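Local coordinates for protein endo-b-1,4-glucanase (Nasutitermes takasagoensis, PDB 1KS8) that probably hydrolyses internal beta-1,4-glucosidic linkages in cellulose and related beta-glucans, as a glycoside hydrolase of family 9, at residues L14-R20 and K29-R33; R20-L24 and D35-D40; A311-L315 and S423-L428. All blocks are in the same frame, centred on the assembly; numbering follows the deposited sequence.

Contact 1. Residues L14-R20 and K29-R33; sequences LFYEAQR and KVTWR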
loop_
_atom_site.group_PDB
_atom_site.type_symbol
_atom_site.label_atom_id
_atom_site.label_comp_id
_atom_site.label_asym_id
_atom_site.label_seq_id
_atom_site.Cartn_x
_atom_site.Cartn_y
_atom_site.Cartn_z
ATOM N N LEU A 14 3.028 12.455 4.882
ATOM C CA LEU A 14 4.323 12.653 5.529
ATOM C C LEU A 14 4.921 11.290 5.860
ATOM O O LEU A 14 6.138 11.116 5.840
ATOM C CB LEU A 14 4.183 13.485 6.808
ATOM C CG LEU A 14 3.814 14.962 6.627
ATOM C CD1 LEU A 14 3.686 15.614 7.993
ATOM C CD2 LEU A 14 4.873 15.677 5.801
ATOM N N PHE A 15 4.068 10.319 6.175
ATOM C CA PHE A 15 4.575 8.984 6.461
ATOM C C PHE A 15 5.234 8.440 5.195
ATOM O O PHE A 15 6.329 7.887 5.249
ATOM C CB PHE A 15 3.454 8.038 6.907
ATOM C CG PHE A 15 3.868 6.584 6.927
ATOM C CD1 PHE A 15 4.898 6.145 7.755
ATOM C CD2 PHE A 15 3.246 5.662 6.091
ATOM C CE1 PHE A 15 5.301 4.804 7.746
ATOM C CE2 PHE A 15 3.644 4.321 6.075
ATOM C CZ PHE A 15 4.672 3.893 6.902
ATOM N N TYR A 16 4.578 8.595 4.048
ATOM C CA TYR A 16 5.185 8.094 2.824
ATOM C C TYR A 16 6.496 8.819 2.515
ATOM O O TYR A 16 7.436 8.206 2.018
ATOM C CB TYR A 16 4.186 8.156 1.660
ATOM C CG TYR A 16 3.183 7.016 1.726
ATOM C CD1 TYR A 16 3.598 5.693 1.559
ATOM C CD2 TYR A 16 1.841 7.251 2.024
ATOM C CE1 TYR A 16 2.701 4.633 1.696
ATOM C CE2 TYR A 16 0.936 6.198 2.161
ATOM C CZ TYR A 16 1.373 4.894 1.997
ATOM O OH TYR A 16 0.487 3.851 2.140
ATOM N N GLU A 17 6.584 10.112 2.827
ATOM C CA GLU A 17 7.841 10.819 2.591
ATOM C C GLU A 17 8.923 10.187 3.470
ATOM O O GLU A 17 10.081 10.095 3.067
ATOM C CB GLU A 17 7.736 12.314 2.931
ATOM C CG GLU A 17 6.904 13.145 1.968
ATOM C CD GLU A 17 7.318 14.607 1.951
ATOM O OE1 GLU A 17 6.556 15.440 1.411
ATOM O OE2 GLU A 17 8.414 14.922 2.465
ATOM N N ALA A 18 8.538 9.753 4.668
ATOM C CA ALA A 18 9.476 9.134 5.603
ATOM C C ALA A 18 9.945 7.757 5.136
ATOM O O ALA A 18 10.955 7.245 5.624
ATOM C CB ALA A 18 8.835 9.018 6.990
ATOM N N GLN A 19 9.208 7.165 4.198
ATOM C CA GLN A 19 9.534 5.840 3.667
ATOM C C GLN A 19 10.326 5.895 2.365
ATOM O O GLN A 19 10.693 4.859 1.812
ATOM C CB GLN A 19 8.250 5.044 3.418
ATOM C CG GLN A 19 7.454 4.708 4.665
ATOM C CD GLN A 19 8.242 3.859 5.640
ATOM O OE1 GLN A 19 8.795 4.366 6.615
ATOM N NE2 GLN A 19 8.310 2.558 5.376
ATOM N N ARG A 20 10.592 7.097 1.869
ATOM C CA ARG A 20 11.320 7.235 0.617
ATOM C C ARG A 20 12.763 6.753 0.653
ATOM O O ARG A 20 13.521 7.061 1.575
ATOM C CB ARG A 20 11.305 8.693 0.156
ATOM C CG ARG A 20 9.951 9.192 -0.278
ATOM C CD ARG A 20 9.998 10.680 -0.549
ATOM N NE ARG A 20 8.733 11.163 -1.088
ATOM C CZ ARG A 20 8.498 12.427 -1.423
ATOM N NH1 ARG A 20 9.446 13.342 -1.269
ATOM N NH2 ARG A 20 7.320 12.771 -1.922
ATOM N N LYS A 29 9.639 17.337 2.804
ATOM C CA LYS A 29 9.076 17.929 4.015
ATOM C C LYS A 29 9.558 17.214 5.275
ATOM O O LYS A 29 9.738 17.840 6.319
ATOM C CB LYS A 29 7.546 17.930 3.936
ATOM C CG LYS A 29 7.024 18.896 2.875
ATOM C CD LYS A 29 5.518 18.824 2.684
ATOM C CE LYS A 29 5.089 19.763 1.562
ATOM N NZ LYS A 29 3.628 19.721 1.300
ATOM N N VAL A 30 9.759 15.904 5.180
ATOM C CA VAL A 30 10.268 15.134 6.310
ATOM C C VAL A 30 11.786 15.213 6.143
ATOM O O VAL A 30 12.427 14.323 5.577
ATOM C CB VAL A 30 9.776 13.674 6.256
ATOM C CG1 VAL A 30 10.376 12.877 7.403
ATOM C CG2 VAL A 30 8.257 13.650 6.337
ATOM N N THR A 31 12.342 16.310 6.644
ATOM C CA THR A 31 13.761 16.599 6.520
ATOM C C THR A 31 14.744 15.841 7.399
ATOM O O THR A 31 15.950 15.961 7.197
ATOM C CB THR A 31 14.013 18.108 6.685
ATOM O OG1 THR A 31 13.509 18.542 7.951
ATOM C CG2 THR A 31 13.314 18.879 5.573
ATOM N N TRP A 32 14.261 15.078 8.378
ATOM C CA TRP A 32 15.198 14.309 9.188
ATOM C C TRP A 32 15.648 13.081 8.398
ATOM O O TRP A 32 16.621 12.420 8.762
ATOM C CB TRP A 32 14.597 13.905 10.543
ATOM C CG TRP A 32 13.226 13.306 10.513
ATOM C CD1 TRP A 32 12.041 13.959 10.700
ATOM C CD2 TRP A 32 12.898 11.923 10.338
ATOM N NE1 TRP A 32 10.996 13.068 10.658
ATOM C CE2 TRP A 32 11.494 11.811 10.436
ATOM C CE3 TRP A 32 13.655 10.766 10.109
ATOM C CZ2 TRP A 32 10.828 10.588 10.314
ATOM C CZ3 TRP A 32 12.994 9.549 9.986
ATOM C CH2 TRP A 32 11.593 9.471 10.089
ATOM N N ARG A 33 14.933 12.781 7.314
ATOM C CA ARG A 33 15.303 11.668 6.441
ATOM C C ARG A 33 16.349 12.201 5.462
ATOM O O ARG A 33 16.247 13.339 4.994
ATOM C CB ARG A 33 14.088 11.148 5.662
ATOM C CG ARG A 33 13.204 10.153 6.413
ATOM C CD ARG A 33 13.978 8.899 6.815
ATOM N NE ARG A 33 14.959 8.530 5.797
ATOM C CZ ARG A 33 14.663 8.048 4.595
ATOM N NH1 ARG A 33 13.398 7.849 4.242
ATOM N NH2 ARG A 33 15.637 7.806 3.726
#
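An inverse gamma turn and a type I beta turn run into each other here, and together they dock an irregular loop on helix 5-18. V30 is the centre of the first turn and the opening residue of the second, which ends at R33. E17 reaches the start of segment 29-33. E17 OE2 accepts two backbone hydrogen bonds, from K29 N at 2.7 Å and from V30 N at 3.2 Å. One carboxylate oxygen of E17 thus binds two successive amides of the irregular segment. K29 sets off toward the helix from its CA, and its NZ forms a salt bridge with D91.

V30 packs against residues one helical turn apart. V30 CG2 lies 4.0 Å from L14 CD2, and V30 CG1 lies 4.2 Å from A18 CB. A18 CB is also 4.2 Å from W32 CH2, and the W32 ring stacks with H385. The helix is the first of the (alpha/alpha)6 barrel, so the loop rests directly on the barrel scaffold.

R33 makes the second polar attachment. Its side chain folds back (chi1 and chi2 both m) and brings the edge of the guanidinium to the backbone. R33 NH1 bonds to A18 O at 2.9 Å and to R20 O at 2.8 Å. R33 NH2 also bonds to R20 O, at 3.1 Å. Q19 points its CB away from the loop and hydrogen-bonds to H360. Its side chain lies about 8 Å from that of E412, a predicted active-site residue.

Contact 2. Residues R20-L24 and D35-D40; sequences RSGRL and DSALND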
loop_
_atom_site.group_PDB
_atom_site.type_symbol
_atom_site.label_atom_id
_atom_site.label_comp_id
_atom_site.label_asym_id
_atom_site.label_seq_id
_atom_site.Cartn_x
_atom_site.Cartn_y
_atom_site.Cartn_z
ATOM N N ARG A 20 10.592 7.097 1.869
ATOM C CA ARG A 20 11.320 7.235 0.617
ATOM C C ARG A 20 12.763 6.753 0.653
ATOM O O ARG A 20 13.521 7.061 1.575
ATOM C CB ARG A 20 11.305 8.693 0.156
ATOM C CG ARG A 20 9.951 9.192 -0.278
ATOM C CD ARG A 20 9.998 10.680 -0.549
ATOM N NE ARG A 20 8.733 11.163 -1.088
ATOM C CZ ARG A 20 8.498 12.427 -1.423
ATOM N NH1 ARG A 20 9.446 13.342 -1.269
ATOM N NH2 ARG A 20 7.320 12.771 -1.922
ATOM N N SER A 21 13.127 5.990 -0.370
ATOM C CA SER A 21 14.481 5.484 -0.528
ATOM C C SER A 21 15.105 6.264 -1.688
ATOM O O SER A 21 14.388 6.798 -2.540
ATOM C CB SER A 21 14.451 3.987 -0.862
ATOM O OG SER A 21 15.764 3.483 -1.054
ATOM N N GLY A 22 16.434 6.346 -1.708
ATOM C CA GLY A 22 17.119 7.045 -2.783
ATOM C C GLY A 22 17.456 8.495 -2.498
ATOM O O GLY A 22 17.571 8.904 -1.345
ATOM N N ARG A 23 17.629 9.272 -3.562
ATOM C CA ARG A 23 17.949 10.691 -3.439
ATOM C C ARG A 23 16.662 11.473 -3.200
ATOM O O ARG A 23 15.748 11.451 -4.024
ATOM C CB ARG A 23 18.637 11.184 -4.714
ATOM C CG ARG A 23 19.184 12.597 -4.608
ATOM C CD ARG A 23 19.979 13.011 -5.843
ATOM N NE ARG A 23 21.182 12.201 -6.036
ATOM C CZ ARG A 23 21.208 11.027 -6.659
ATOM N NH1 ARG A 23 20.095 10.512 -7.164
ATOM N NH2 ARG A 23 22.352 10.363 -6.776
ATOM N N LEU A 24 16.595 12.160 -2.065
ATOM C CA LEU A 24 15.408 12.927 -1.712
ATOM C C LEU A 24 15.393 14.295 -2.388
ATOM O O LEU A 24 16.436 14.927 -2.562
ATOM C CB LEU A 24 15.326 13.076 -0.193
ATOM C CG LEU A 24 15.403 11.735 0.546
ATOM C CD1 LEU A 24 15.344 11.975 2.045
ATOM C CD2 LEU A 24 14.262 10.825 0.101
ATOM N N ASP A 35 19.360 11.260 2.078
ATOM C CA ASP A 35 19.623 10.434 0.906
ATOM C C ASP A 35 20.203 9.099 1.368
ATOM O O ASP A 35 21.055 9.058 2.259
ATOM C CB ASP A 35 20.633 11.117 -0.024
ATOM C CG ASP A 35 20.116 12.417 -0.609
ATOM O OD1 ASP A 35 18.907 12.704 -0.492
ATOM O OD2 ASP A 35 20.935 13.152 -1.203
ATOM N N SER A 36 19.763 8.007 0.751
ATOM C CA SER A 36 20.249 6.689 1.137
ATOM C C SER A 36 20.011 5.667 0.040
ATOM O O SER A 36 19.271 5.927 -0.912
ATOM C CB SER A 36 19.543 6.222 2.412
ATOM O OG SER A 36 18.174 5.942 2.162
ATOM N N ALA A 37 20.638 4.502 0.191
ATOM C CA ALA A 37 20.508 3.411 -0.769
ATOM C C ALA A 37 20.764 3.915 -2.182
ATOM O O ALA A 37 20.065 3.540 -3.126
ATOM C CB ALA A 37 19.111 2.797 -0.668
ATOM N N LEU A 38 21.793 4.746 -2.322
ATOM C CA LEU A 38 22.141 5.334 -3.611
ATOM C C LEU A 38 22.879 4.391 -4.556
ATOM O O LEU A 38 23.147 4.749 -5.703
ATOM C CB LEU A 38 22.976 6.600 -3.390
ATOM C CG LEU A 38 22.302 7.679 -2.535
ATOM C CD1 LEU A 38 23.242 8.866 -2.373
ATOM C CD2 LEU A 38 20.998 8.114 -3.188
ATOM N N ASN A 39 23.199 3.192 -4.080
ATOM C CA ASN A 39 23.903 2.210 -4.900
ATOM C C ASN A 39 23.002 1.052 -5.319
ATOM O O ASN A 39 23.473 0.066 -5.885
ATOM C CB ASN A 39 25.113 1.661 -4.140
ATOM C CG ASN A 39 26.232 2.678 -4.013
ATOM O OD1 ASN A 39 26.794 2.865 -2.932
ATOM N ND2 ASN A 39 26.569 3.332 -5.119
ATOM N N ASP A 40 21.705 1.158 -5.036
ATOM C CA ASP A 40 20.773 0.097 -5.408
ATOM C C ASP A 40 20.835 -0.098 -6.919
ATOM O O ASP A 40 20.629 0.846 -7.687
ATOM C CB ASP A 40 19.352 0.457 -4.965
ATOM C CG ASP A 40 19.139 0.259 -3.470
ATOM O OD1 ASP A 40 20.130 0.015 -2.751
ATOM O OD2 ASP A 40 17.980 0.346 -3.015
HETATM O O HOH W 1 17.279 3.743 -3.471
HETATM O O HOH W 2 16.674 8.112 1.117
HETATM O O HOH W 3 18.499 15.374 -0.129
#
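The two segments run antiparallel and meet in one isolated beta bridge, G22 with S36, their CA atoms 5.0 Å apart. It is a hydrogen-bonded pair. S36 N bonds to G22 O at 3.2 Å, while G22 N to S36 O, at 3.0 Å, is weak because the angle is poor. D35 CA adds a CA-H...O contact to G22 O at 3.4 Å. G22 has phi 94° and psi -157°, where a CB would clash with the preceding carbonyl oxygen. Beyond the bridge, A37 to D40 form a type I turn.

The bridge pinches together two parts of the long irregular loop between helix 5-18 and strand 60-61, in the family 9 catalytic domain. D35 extends the pairing with its side chain. D35 OD1 accepts a hydrogen bond from L24 N at 2.8 Å, and water 3 donates to both D35 OD1 (2.7 Å) and L24 O (3.2 Å). Water 2 joins G22 O (2.7 Å) to S36 OG (2.8 Å). Water 1 joins S21 OG (2.9 Å) to A37 O (2.8 Å).

L38 packs on the exposed side, its CD2 3.6 Å from R23 N and over one face of the R23 guanidinium. A37 CB is 3.4 Å from S21 OG. D40 forms salt bridges with K60 and R137.

Contact 3. Residues A311-L315 and S423-L428; sequences AFIML and SALAAL
Both segments are alpha-helical throughout, with phi from -59° to -68° and psi from -34° to -44°, and each lies within a longer helix, 303-319 and 415-430. Their short axes approach to 9.3 Å. They run in broadly the same direction, with a signed crossing angle of 40°. F312 CA lies 5.0 Å from A424 CA, and L315 CA 7.0 Å from A427 CA. No hydrogen bond crosses the interface, which buries 256 Å².

A311 points its CB toward the other helix but stays short of contact. F312 CB sets off sideways, and chi1 t with chi2 near 61° carries the ring to the partner helix. S423 CB sits over one face of the F312 ring, 3.8 Å from its centroid and 25° off the normal, a CH-pi contact. The closest pair is F312 CE1 to S423 CB at 3.4 Å. F312 CD1 is 3.7 Å from A424 N and 4.4 Å from A424 CB. W74 meets the F312 ring edge-to-face. S423 OG hydrogen-bonds to V71 O in helix 62-78.

I313 and M314 turn to other neighbours. One turn after A311, L315 points its CB toward the partner, with chi1 m and chi2 t. L315 CD1 lies 3.8 Å from both A424 CB and A427 CB, and L315 CD2 lies 4.4 Å from L428 CD2. The small A424 and A427 leave room for this leucine.

In this (alpha/alpha)6 barrel of twelve long helices, 303-319 is the tenth and 415-430 the twelfth; helices of one layer run side by side in like direction, as here.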
loop_
_atom_site.group_PDB
_atom_site.type_symbol
_atom_site.label_atom_id
_atom_site.label_comp_id
_atom_site.label_asym_id
_atom_site.label_seq_id
_atom_site.Cartn_x
_atom_site.Cartn_y
_atom_site.Cartn_z
ATOM N N ALA A 311 -12.790 -0.501 5.350
ATOM C CA ALA A 311 -13.463 0.792 5.289
ATOM C C ALA A 311 -13.405 1.345 3.867
ATOM O O ALA A 311 -14.387 1.897 3.369
ATOM C CB ALA A 311 -12.821 1.778 6.266
ATOM N N PHE A 312 -12.261 1.196 3.205
ATOM C CA PHE A 312 -12.151 1.706 1.846
ATOM C C PHE A 312 -13.056 0.941 0.888
ATOM O O PHE A 312 -13.663 1.537 0.000
ATOM C CB PHE A 312 -10.713 1.651 1.337
ATOM C CG PHE A 312 -10.533 2.349 0.023
ATOM C CD1 PHE A 312 -10.798 3.711 -0.089
ATOM C CD2 PHE A 312 -10.164 1.642 -1.115
ATOM C CE1 PHE A 312 -10.702 4.361 -1.317
ATOM C CE2 PHE A 312 -10.065 2.285 -2.350
ATOM C CZ PHE A 312 -10.336 3.644 -2.448
ATOM N N ILE A 313 -13.146 -0.375 1.056
ATOM C CA ILE A 313 -14.020 -1.167 0.199
ATOM C C ILE A 313 -15.455 -0.687 0.399
ATOM O O ILE A 313 -16.224 -0.590 -0.557
ATOM C CB ILE A 313 -13.918 -2.679 0.526
ATOM C CG1 ILE A 313 -12.577 -3.224 0.023
ATOM C CG2 ILE A 313 -15.074 -3.446 -0.119
ATOM C CD1 ILE A 313 -12.381 -3.124 -1.488
ATOM N N MET A 314 -15.809 -0.368 1.639
ATOM C CA MET A 314 -17.154 0.114 1.940
ATOM C C MET A 314 -17.415 1.457 1.272
ATOM O O MET A 314 -18.506 1.699 0.750
ATOM C CB MET A 314 -17.348 0.245 3.450
ATOM C CG MET A 314 -17.430 -1.085 4.167
ATOM S SD MET A 314 -17.728 -0.876 5.926
ATOM C CE MET A 314 -17.251 -2.491 6.530
ATOM N N LEU A 315 -16.416 2.335 1.290
ATOM C CA LEU A 315 -16.555 3.646 0.672
ATOM C C LEU A 315 -16.692 3.506 -0.844
ATOM O O LEU A 315 -17.445 4.250 -1.481
ATOM C CB LEU A 315 -15.356 4.524 1.042
ATOM C CG LEU A 315 -15.387 4.960 2.513
ATOM C CD1 LEU A 315 -14.008 5.420 2.967
ATOM C CD2 LEU A 315 -16.414 6.068 2.687
ATOM N N SER A 423 -6.427 6.334 1.357
ATOM C CA SER A 423 -7.470 6.483 0.356
ATOM C C SER A 423 -8.833 6.685 1.013
ATOM O O SER A 423 -9.672 7.419 0.491
ATOM C CB SER A 423 -7.478 5.271 -0.577
ATOM O OG SER A 423 -6.288 5.267 -1.355
ATOM N N ALA A 424 -9.048 6.047 2.161
ATOM C CA ALA A 424 -10.305 6.194 2.890
ATOM C C ALA A 424 -10.416 7.618 3.426
ATOM O O ALA A 424 -11.500 8.205 3.441
ATOM C CB ALA A 424 -10.374 5.188 4.041
ATOM N N LEU A 425 -9.291 8.179 3.862
ATOM C CA LEU A 425 -9.287 9.543 4.373
ATOM C C LEU A 425 -9.666 10.505 3.255
ATOM O O LEU A 425 -10.441 11.437 3.465
ATOM C CB LEU A 425 -7.906 9.901 4.929
ATOM C CG LEU A 425 -7.540 9.236 6.258
ATOM C CD1 LEU A 425 -6.050 9.384 6.520
ATOM C CD2 LEU A 425 -8.358 9.866 7.379
ATOM N N ALA A 426 -9.119 10.280 2.063
ATOM C CA ALA A 426 -9.432 11.132 0.922
ATOM C C ALA A 426 -10.930 11.067 0.635
ATOM O O ALA A 426 -11.553 12.083 0.313
ATOM C CB ALA A 426 -8.642 10.678 -0.302
ATOM N N ALA A 427 -11.506 9.874 0.751
ATOM C CA ALA A 427 -12.933 9.689 0.513
ATOM C C ALA A 427 -13.756 10.445 1.557
ATOM O O ALA A 427 -14.735 11.112 1.220
ATOM C CB ALA A 427 -13.282 8.201 0.543
ATOM N N LEU A 428 -13.360 10.346 2.822
ATOM C CA LEU A 428 -14.086 11.039 3.878
ATOM C C LEU A 428 -14.049 12.547 3.657
ATOM O O LEU A 428 -15.044 13.233 3.878
ATOM C CB LEU A 428 -13.504 10.682 5.247
ATOM C CG LEU A 428 -13.728 9.220 5.649
ATOM C CD1 LEU A 428 -13.006 8.925 6.955
ATOM C CD2 LEU A 428 -15.221 8.940 5.785
#

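Contact 2 lies within the long loop between helix 5-18 and strand 60-61, and contact 1 ties that loop to the end of the helix. They share R20, and their segments alternate along the chain. They also touch, with R33 O 3.4 Å from L24 CD1. Contact 1 is mostly buried. Contact 2 is partly buried, and there loop meets loop. Contact 3 is wholly buried and joins two helices. Its centre is about 23 Å from that of contact 1 and about 31 Å from that of contact 2. Contact 1 uses side-chain-to-backbone bonds with some apolar packing, contact 2 adds backbone-to-backbone bonds and water, and contact 3 relies on apolar and CH-pi packing.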